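Local coordinates for glycosyl hydrolases family 2, sugar binding domain protein (PDB 6D1P) that is a beta-glucuronidase of a human gut bacterium, a glycosyl hydrolase family 2 member that probably cleaves O-glycosidic bonds, at residues 80-85 against 772-777; 750-755 against 780-785; 273-278 against 317-322. All coordinates share one frame; numbering follows the deposited sequence.

In the fold
From the N terminus, contact 1 opens first, at the potassium-binding loop 80-85 between strands 65-67 and 89-96 of the sugar-binding domain. Before it closes at 772-777, the chain passes through contact 3, nested inside, where the loop 273-278 meets the hairpin 317-322 that leads into the TIM barrel. Contact 2 begins at 750-755 and ends at 780-785, so its segments alternate with those of contact 1 and the two cross. They also touch, because strands 751-756 and 774-776 are sheet neighbours. Contact 1 thus ties the N-terminal domain to the C-terminal beta domain, whose two sheets contact 2 joins, while contact 3 lies on the opposite side of the chain's centre, about 46 Å between centres from contact 1.

Contact 1: 80-85 against 772-777; sequences DPDVNY and SRRIQA. With K (potassium ion), chain J.
Two arginines in succession, R773 and R774, share the single carboxylate of D82, one oxygen to each. D82 OD1 accepts from R773 NH2 at 2.9 Å and D82 OD2 from R774 NH2 at 3.0 Å, both through syn lone pairs; a weak bond from R774 NH1 also falls on OD2. The acid crosses each arginine chain at about a right angle, its plane turned 37° from the R773 guanidinium and 69° from that of R774. Both arginines leave with CG anti to the backbone N and bend at chi3, which brings R773 NH2 to 2.9 Å from R774 NH2, two non-bonded donors held together by the acid. R774 NE is taken by E753 in a salt bridge, and R773 NH1 makes a weak hydrogen bond to F754 O. Beside the bridge, P81 CB rests 3.7 Å from R774 NH1. The loop is braced: D82 N donates to D80 OD1 in an Asx turn (165° at the hydrogen) within a type I turn. The same loop turns D80 O and V83 O, each 2.8 Å away, onto the potassium ion, which D77 O, A78 O and a water accepting from Y85 N also bind. An alanine at R774, lacking the guanidinium that D82 OD2 and E753 both hold, would probably loosen the join, leaving R773 alone to hold D82. With two guanidiniums on one carboxylate, D82 is likely to stay ionised and to offset the mutual repulsion of R773 and R774, so that this surface junction between domains far apart in sequence rests largely on charge, with P81 packed alongside.

Contact 2: 750-755 against 780-785; sequences QFIEFG and GRASIR
E753 OE2 is the best-held polar atom of the two strands, with two groups bonded to it: the R774 guanidinium through the salt bridge at NE, and S800 OG through a weak hydrogen bond. E753 lies off the interface, where F754 and I784 do most of the work. I784 CG2 sits almost exactly over the middle of the F754 ring, 3.4 Å from its centroid and 5° off the ring normal, a close CH-pi contact. The isoleucine places this methyl in the crowded position between backbone N and carbonyl carbon, with CG1 anti to the N, and the two side chains meet tip to tip. Beyond the face, the ring's far edge runs to the opposing backbone: F754 CZ lies 3.7 Å from A782 O. Two residues back along both strands, I752 CD1 meets A782 CB at 4.0 Å. No hydrogen bond crosses the interface, and the segment axes, 8.3 Å apart and 26° from parallel, are those of strands facing each other across an aligned beta-sandwich. Strand 751-756 belongs to the sheet with 774-776, 793-799 and 807-811, and strand 781-787 to the one with 718-723 and 730-738. The interior they share widens through I752 on L737 of strand 730-738 and A782 on I775 of strand 774-776.

Contact 3: 273-278 against 317-322; sequences PQLWSP and YLNGER
L275 and N319 slide past each other in opposite directions, the leucine CD1 lying 3.8 Å from N319 CG and its CB 3.7 Å from N319 ND2. Each places CG anti to its own carbonyl carbon. N319 thereby carries its amide along the leucine to the backbone beyond, where ND2 gives W276 O a weak hydrogen bond of 3.3 Å at 156°. OD1, at the amide's other end, accepts from H307 N. L318 reaches in with CD2 against S277 CB and P278 CD, each 3.6 Å away, the proline tip to tip with it. The indole of W276 turns elsewhere: NE1 bonds D377 O, and the ring packs on L382 of strand 382-386. S277 OG is likewise used within its own loop, by S280 N. The hairpin that presents L318 and N319 is a type I' turn closed by paired backbone bonds between L318 and E321, with N319 and G320 both at positive phi. This joins the loop between strands 263-271 and 284-292 to the hairpin running on into the barrel by mixed chemistry: apolar contacts of L275, S277, P278 and L318 beside one amide that links two backbone sites, its bond across the segments weak.

Contact 1: 80-85 against 772-777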
loop_
_atom_site.group_PDB
_atom_site.type_symbol
_atom_site.label_atom_id
_atom_site.label_comp_id
_atom_site.label_asym_id
_atom_site.label_seq_id
_atom_site.Cartn_x
_atom_site.Cartn_y
_atom_site.Cartn_z
ATOM N N ASP A 80 5.847 2.795 10.841
ATOM C CA ASP A 80 4.724 1.929 11.179
ATOM C C ASP A 80 5.252 0.535 11.486
ATOM O O ASP A 80 5.850 -0.090 10.605
ATOM C CB ASP A 80 3.741 1.869 10.024
ATOM C CG ASP A 80 2.466 1.089 10.361
ATOM O OD1 ASP A 80 2.515 -0.007 10.989
ATOM O OD2 ASP A 80 1.401 1.601 9.975
ATOM N N PRO A 81 5.051 0.007 12.695
ATOM C CA PRO A 81 5.696 -1.268 13.055
ATOM C C PRO A 81 5.166 -2.476 12.300
ATOM O O PRO A 81 5.785 -3.545 12.383
ATOM C CB PRO A 81 5.403 -1.389 14.555
ATOM C CG PRO A 81 4.090 -0.675 14.699
ATOM C CD PRO A 81 4.153 0.490 13.755
ATOM N N ASP A 82 4.054 -2.363 11.575
ATOM C CA ASP A 82 3.417 -3.545 11.014
ATOM C C ASP A 82 3.499 -3.646 9.495
ATOM O O ASP A 82 2.969 -4.609 8.938
ATOM C CB ASP A 82 1.942 -3.622 11.469
ATOM C CG ASP A 82 1.805 -3.773 12.991
ATOM O OD1 ASP A 82 1.132 -2.938 13.640
ATOM O OD2 ASP A 82 2.402 -4.719 13.549
ATOM N N VAL A 83 4.150 -2.714 8.804
ATOM C CA VAL A 83 4.181 -2.763 7.349
ATOM C C VAL A 83 5.594 -2.509 6.846
ATOM O O VAL A 83 6.408 -1.861 7.509
ATOM C CB VAL A 83 3.210 -1.745 6.721
ATOM C CG1 VAL A 83 1.772 -2.074 7.089
ATOM C CG2 VAL A 83 3.554 -0.377 7.206
ATOM N N ASN A 84 5.890 -3.036 5.662
ATOM C CA ASN A 84 7.075 -2.587 4.959
ATOM C C ASN A 84 6.812 -1.207 4.383
ATOM O O ASN A 84 5.768 -0.978 3.770
ATOM C CB ASN A 84 7.435 -3.547 3.834
ATOM C CG ASN A 84 7.634 -4.963 4.312
ATOM O OD1 ASN A 84 8.296 -5.217 5.332
ATOM N ND2 ASN A 84 7.066 -5.913 3.558
ATOM N N TYR A 85 7.770 -0.297 4.536
ATOM C CA TYR A 85 7.569 1.040 4.003
ATOM C C TYR A 85 7.386 0.959 2.494
ATOM O O TYR A 85 7.959 0.092 1.830
ATOM C CB TYR A 85 8.731 1.973 4.393
ATOM C CG TYR A 85 9.998 1.937 3.546
ATOM C CD1 TYR A 85 10.304 2.987 2.692
ATOM C CD2 TYR A 85 10.907 0.891 3.643
ATOM C CE1 TYR A 85 11.459 2.999 1.946
ATOM C CE2 TYR A 85 12.077 0.880 2.891
ATOM C CZ TYR A 85 12.351 1.951 2.049
ATOM O OH TYR A 85 13.499 1.985 1.292
ATOM N N SER A 772 4.618 6.276 19.452
ATOM C CA SER A 772 4.766 4.934 18.904
ATOM C C SER A 772 3.659 4.039 19.432
ATOM O O SER A 772 3.419 3.990 20.645
ATOM C CB SER A 772 6.136 4.337 19.246
ATOM O OG SER A 772 7.161 5.153 18.718
ATOM N N ARG A 773 3.005 3.329 18.507
ATOM C CA ARG A 773 1.953 2.370 18.837
ATOM C C ARG A 773 2.501 1.141 19.553
ATOM O O ARG A 773 1.800 0.536 20.381
ATOM C CB ARG A 773 1.246 1.940 17.547
ATOM C CG ARG A 773 0.023 1.076 17.784
ATOM C CD ARG A 773 -0.559 0.504 16.506
ATOM N NE ARG A 773 0.037 -0.785 16.155
ATOM C CZ ARG A 773 -0.218 -1.923 16.801
ATOM N NH1 ARG A 773 -1.055 -1.936 17.843
ATOM N NH2 ARG A 773 0.371 -3.045 16.407
ATOM N N ARG A 774 3.725 0.725 19.205
ATOM C CA ARG A 774 4.412 -0.374 19.873
ATOM C C ARG A 774 5.832 0.051 20.228
ATOM O O ARG A 774 6.570 0.550 19.374
ATOM C CB ARG A 774 4.444 -1.628 19.001
ATOM C CG ARG A 774 5.183 -2.772 19.642
ATOM C CD ARG A 774 5.360 -3.872 18.638
ATOM N NE ARG A 774 4.056 -4.262 18.138
ATOM C CZ ARG A 774 3.802 -4.646 16.890
ATOM N NH1 ARG A 774 4.770 -4.709 15.978
ATOM N NH2 ARG A 774 2.566 -4.976 16.561
ATOM N N ILE A 775 6.219 -0.174 21.477
ATOM C CA ILE A 775 7.498 0.312 21.968
ATOM C C ILE A 775 7.864 -0.494 23.203
ATOM O O ILE A 775 7.013 -0.784 24.051
ATOM C CB ILE A 775 7.423 1.838 22.252
ATOM C CG1 ILE A 775 8.746 2.405 22.734
ATOM C CG2 ILE A 775 6.390 2.130 23.291
ATOM C CD1 ILE A 775 8.727 3.930 22.841
ATOM N N GLN A 776 9.143 -0.848 23.307
ATOM C CA GLN A 776 9.635 -1.476 24.528
ATOM C C GLN A 776 9.508 -0.528 25.712
ATOM O O GLN A 776 9.718 0.681 25.583
ATOM C CB GLN A 776 11.090 -1.881 24.369
ATOM C CG GLN A 776 11.289 -3.074 23.467
ATOM C CD GLN A 776 12.764 -3.394 23.324
ATOM O OE1 GLN A 776 13.587 -2.943 24.128
ATOM N NE2 GLN A 776 13.109 -4.144 22.286
ATOM N N ALA A 777 9.171 -1.086 26.869
ATOM C CA ALA A 777 9.046 -0.289 28.080
ATOM C C ALA A 777 10.401 0.302 28.481
ATOM O O ALA A 777 11.462 -0.262 28.200
ATOM C CB ALA A 777 8.491 -1.147 29.210
HETATM K K K J . 7.835 0.268 8.600
HETATM O O HOH W 1 9.660 -0.531 6.555
#

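Contact 2: 750-755 against 780-785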
loop_
_atom_site.group_PDB
_atom_site.type_symbol
_atom_site.label_atom_id
_atom_site.label_comp_id
_atom_site.label_asym_id
_atom_site.label_seq_id
_atom_site.Cartn_x
_atom_site.Cartn_y
_atom_site.Cartn_z
ATOM N N GLN A 750 9.706 -5.282 28.085
ATOM C CA GLN A 750 8.676 -5.815 27.187
ATOM C C GLN A 750 8.164 -4.750 26.231
ATOM O O GLN A 750 7.917 -3.600 26.618
ATOM C CB GLN A 750 7.472 -6.354 27.977
ATOM C CG GLN A 750 7.685 -7.656 28.747
ATOM C CD GLN A 750 8.476 -7.472 30.039
ATOM O OE1 GLN A 750 8.883 -6.350 30.399
ATOM N NE2 GLN A 750 8.717 -8.579 30.734
ATOM N N PHE A 751 7.994 -5.151 24.978
ATOM C CA PHE A 751 7.165 -4.392 24.050
ATOM C C PHE A 751 5.758 -4.231 24.604
ATOM O O PHE A 751 5.156 -5.180 25.122
ATOM C CB PHE A 751 7.101 -5.084 22.682
ATOM C CG PHE A 751 8.223 -4.706 21.773
ATOM C CD1 PHE A 751 8.297 -3.423 21.251
ATOM C CD2 PHE A 751 9.223 -5.620 21.456
ATOM C CE1 PHE A 751 9.357 -3.047 20.412
ATOM C CE2 PHE A 751 10.255 -5.267 20.615
ATOM C CZ PHE A 751 10.330 -3.973 20.091
ATOM N N ILE A 752 5.234 -3.018 24.484
ATOM C CA ILE A 752 3.869 -2.698 24.865
ATOM C C ILE A 752 3.192 -2.070 23.656
ATOM O O ILE A 752 3.823 -1.304 22.920
ATOM C CB ILE A 752 3.838 -1.764 26.095
ATOM C CG1 ILE A 752 4.315 -2.517 27.330
ATOM C CG2 ILE A 752 2.439 -1.295 26.382
ATOM C CD1 ILE A 752 4.797 -1.589 28.421
ATOM N N GLU A 753 1.919 -2.421 23.442
ATOM C CA GLU A 753 1.124 -1.967 22.305
ATOM C C GLU A 753 -0.120 -1.211 22.751
ATOM O O GLU A 753 -0.819 -1.634 23.669
ATOM C CB GLU A 753 0.671 -3.137 21.449
ATOM C CG GLU A 753 1.813 -3.908 20.870
ATOM C CD GLU A 753 1.329 -5.091 20.082
ATOM O OE1 GLU A 753 0.131 -5.406 20.199
ATOM O OE2 GLU A 753 2.137 -5.697 19.354
ATOM N N PHE A 754 -0.426 -0.128 22.057
ATOM C CA PHE A 754 -1.590 0.677 22.359
ATOM C C PHE A 754 -2.665 0.515 21.287
ATOM O O PHE A 754 -2.376 0.310 20.106
ATOM C CB PHE A 754 -1.204 2.145 22.489
ATOM C CG PHE A 754 -0.285 2.428 23.627
ATOM C CD1 PHE A 754 1.061 2.687 23.394
ATOM C CD2 PHE A 754 -0.760 2.441 24.937
ATOM C CE1 PHE A 754 1.930 2.976 24.452
ATOM C CE2 PHE A 754 0.099 2.723 26.009
ATOM C CZ PHE A 754 1.448 2.995 25.762
ATOM N N GLY A 755 -3.920 0.600 21.723
ATOM C CA GLY A 755 -5.048 0.604 20.818
ATOM C C GLY A 755 -6.050 1.641 21.285
ATOM O O GLY A 755 -5.918 2.212 22.369
ATOM N N GLY A 780 10.012 -0.157 32.923
ATOM C CA GLY A 780 8.658 -0.561 33.259
ATOM C C GLY A 780 7.570 0.382 32.801
ATOM O O GLY A 780 6.445 0.315 33.305
ATOM N N ARG A 781 7.861 1.230 31.825
ATOM C CA ARG A 781 7.029 2.375 31.511
ATOM C C ARG A 781 6.980 2.581 29.999
ATOM O O ARG A 781 8.001 2.467 29.316
ATOM C CB ARG A 781 7.616 3.577 32.234
ATOM C CG ARG A 781 7.022 4.919 31.984
ATOM C CD ARG A 781 7.573 5.866 33.064
ATOM N NE ARG A 781 7.120 7.240 32.876
ATOM C CZ ARG A 781 7.909 8.242 32.508
ATOM N NH1 ARG A 781 9.201 8.024 32.303
ATOM N NH2 ARG A 781 7.407 9.464 32.355
ATOM N N ALA A 782 5.790 2.861 29.474
ATOM C CA ALA A 782 5.653 3.275 28.086
ATOM C C ALA A 782 4.453 4.199 27.985
ATOM O O ALA A 782 3.451 4.018 28.680
ATOM C CB ALA A 782 5.502 2.082 27.131
ATOM N N SER A 783 4.556 5.185 27.100
ATOM C CA SER A 783 3.606 6.284 27.069
ATOM C C SER A 783 3.276 6.644 25.637
ATOM O O SER A 783 4.114 6.531 24.753
ATOM C CB SER A 783 4.161 7.531 27.778
ATOM O OG SER A 783 4.327 7.247 29.143
ATOM N N ILE A 784 2.072 7.158 25.431
ATOM C CA ILE A 784 1.657 7.596 24.111
ATOM C C ILE A 784 0.752 8.808 24.255
ATOM O O ILE A 784 -0.042 8.893 25.195
ATOM C CB ILE A 784 0.958 6.450 23.345
ATOM C CG1 ILE A 784 0.650 6.880 21.910
ATOM C CG2 ILE A 784 -0.253 5.968 24.117
ATOM C CD1 ILE A 784 0.458 5.737 20.956
ATOM N N ARG A 785 0.883 9.748 23.320
ATOM C CA ARG A 785 0.018 10.921 23.280
ATOM C C ARG A 785 -1.312 10.615 22.599
ATOM O O ARG A 785 -1.377 9.832 21.642
ATOM C CB ARG A 785 0.718 12.067 22.553
ATOM C CG ARG A 785 1.676 12.821 23.434
ATOM C CD ARG A 785 2.661 13.614 22.618
ATOM N NE ARG A 785 3.785 14.037 23.451
ATOM C CZ ARG A 785 4.880 14.645 22.993
ATOM N NH1 ARG A 785 5.002 14.910 21.698
ATOM N NH2 ARG A 785 5.854 14.975 23.832
#

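Contact 3: 273-278 against 317-322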
loop_
_atom_site.group_PDB
_atom_site.type_symbol
_atom_site.label_atom_id
_atom_site.label_comp_id
_atom_site.label_asym_id
_atom_site.label_seq_id
_atom_site.Cartn_x
_atom_site.Cartn_y
_atom_site.Cartn_z
ATOM N N PRO A 273 42.016 38.947 4.009
ATOM C CA PRO A 273 40.557 38.739 4.016
ATOM C C PRO A 273 40.023 38.233 5.351
ATOM O O PRO A 273 40.712 37.555 6.114
ATOM C CB PRO A 273 40.338 37.690 2.910
ATOM C CG PRO A 273 41.706 37.078 2.662
ATOM C CD PRO A 273 42.672 38.197 2.924
ATOM N N GLN A 274 38.773 38.587 5.635
ATOM C CA GLN A 274 38.072 37.964 6.750
ATOM C C GLN A 274 37.976 36.464 6.509
ATOM O O GLN A 274 37.541 36.026 5.445
ATOM C CB GLN A 274 36.673 38.556 6.900
ATOM C CG GLN A 274 36.628 39.942 7.494
ATOM C CD GLN A 274 35.378 40.161 8.327
ATOM O OE1 GLN A 274 34.495 40.940 7.950
ATOM N NE2 GLN A 274 35.295 39.468 9.469
ATOM N N LEU A 275 38.380 35.680 7.495
ATOM C CA LEU A 275 38.447 34.236 7.333
ATOM C C LEU A 275 37.145 33.567 7.769
ATOM O O LEU A 275 36.605 33.879 8.839
ATOM C CB LEU A 275 39.620 33.679 8.130
ATOM C CG LEU A 275 40.987 34.199 7.679
ATOM C CD1 LEU A 275 42.080 33.554 8.513
ATOM C CD2 LEU A 275 41.209 33.934 6.205
ATOM N N TRP A 276 36.650 32.637 6.945
ATOM C CA TRP A 276 35.545 31.776 7.359
ATOM C C TRP A 276 36.066 30.625 8.211
ATOM O O TRP A 276 37.040 29.961 7.853
ATOM C CB TRP A 276 34.798 31.225 6.144
ATOM C CG TRP A 276 33.526 30.458 6.486
ATOM C CD1 TRP A 276 32.251 30.942 6.450
ATOM C CD2 TRP A 276 33.420 29.083 6.907
ATOM N NE1 TRP A 276 31.357 29.962 6.821
ATOM C CE2 TRP A 276 32.044 28.812 7.104
ATOM C CE3 TRP A 276 34.348 28.056 7.124
ATOM C CZ2 TRP A 276 31.577 27.562 7.509
ATOM C CZ3 TRP A 276 33.885 26.814 7.528
ATOM C CH2 TRP A 276 32.506 26.574 7.714
ATOM N N SER A 277 35.406 30.386 9.331
ATOM C CA SER A 277 35.658 29.217 10.161
ATOM C C SER A 277 34.362 28.881 10.881
ATOM O O SER A 277 33.403 29.659 10.843
ATOM C CB SER A 277 36.784 29.470 11.167
ATOM O OG SER A 277 36.320 30.279 12.240
ATOM N N PRO A 278 34.288 27.711 11.526
ATOM C CA PRO A 278 33.104 27.433 12.361
ATOM C C PRO A 278 32.902 28.459 13.453
ATOM O O PRO A 278 31.773 28.927 13.663
ATOM C CB PRO A 278 33.401 26.040 12.936
ATOM C CG PRO A 278 34.203 25.382 11.846
ATOM C CD PRO A 278 35.058 26.488 11.235
ATOM N N TYR A 317 44.319 21.047 10.265
ATOM C CA TYR A 317 44.673 22.447 10.491
ATOM C C TYR A 317 43.726 23.326 9.692
ATOM O O TYR A 317 43.605 23.182 8.470
ATOM C CB TYR A 317 46.122 22.730 10.088
ATOM C CG TYR A 317 47.146 21.970 10.888
ATOM C CD1 TYR A 317 47.411 20.635 10.616
ATOM C CD2 TYR A 317 47.852 22.583 11.925
ATOM C CE1 TYR A 317 48.346 19.918 11.359
ATOM C CE2 TYR A 317 48.798 21.873 12.674
ATOM C CZ TYR A 317 49.048 20.547 12.373
ATOM O OH TYR A 317 49.972 19.809 13.083
ATOM N N LEU A 318 43.044 24.218 10.385
ATOM C CA LEU A 318 42.177 25.208 9.770
ATOM C C LEU A 318 42.792 26.584 9.974
ATOM O O LEU A 318 43.134 26.951 11.105
ATOM C CB LEU A 318 40.768 25.164 10.379
ATOM C CG LEU A 318 39.855 26.217 9.751
ATOM C CD1 LEU A 318 39.541 25.798 8.330
ATOM C CD2 LEU A 318 38.595 26.438 10.582
ATOM N N ASN A 319 42.938 27.332 8.889
ATOM C CA ASN A 319 43.559 28.651 8.941
ATOM C C ASN A 319 44.813 28.652 9.834
ATOM O O ASN A 319 45.001 29.515 10.690
ATOM C CB ASN A 319 42.535 29.684 9.406
ATOM C CG ASN A 319 41.351 29.782 8.457
ATOM O OD1 ASN A 319 41.499 29.582 7.250
ATOM N ND2 ASN A 319 40.171 30.089 8.994
ATOM N N GLY A 320 45.664 27.643 9.650
ATOM C CA GLY A 320 46.954 27.596 10.312
ATOM C C GLY A 320 46.972 27.096 11.742
ATOM O O GLY A 320 48.062 26.937 12.312
ATOM N N GLU A 321 45.823 26.845 12.356
ATOM C CA GLU A 321 45.791 26.300 13.703
ATOM C C GLU A 321 45.179 24.898 13.701
ATOM O O GLU A 321 44.180 24.635 13.015
ATOM C CB GLU A 321 45.017 27.230 14.641
ATOM C CG GLU A 321 45.871 28.144 15.498
ATOM C CD GLU A 321 45.169 28.513 16.811
ATOM O OE1 GLU A 321 43.917 28.415 16.874
ATOM O OE2 GLU A 321 45.865 28.877 17.786
ATOM N N ARG A 322 45.791 23.994 14.462
ATOM C CA ARG A 322 45.217 22.671 14.630
ATOM C C ARG A 322 43.824 22.804 15.232
ATOM O O ARG A 322 43.615 23.566 16.183
ATOM C CB ARG A 322 46.103 21.817 15.531
ATOM C CG ARG A 322 45.623 20.385 15.694
ATOM C CD ARG A 322 44.665 20.217 16.879
ATOM N NE ARG A 322 44.130 18.861 16.955
ATOM C CZ ARG A 322 44.253 18.066 18.009
ATOM N NH1 ARG A 322 44.885 18.502 19.083
ATOM N NH2 ARG A 322 43.739 16.842 17.994
#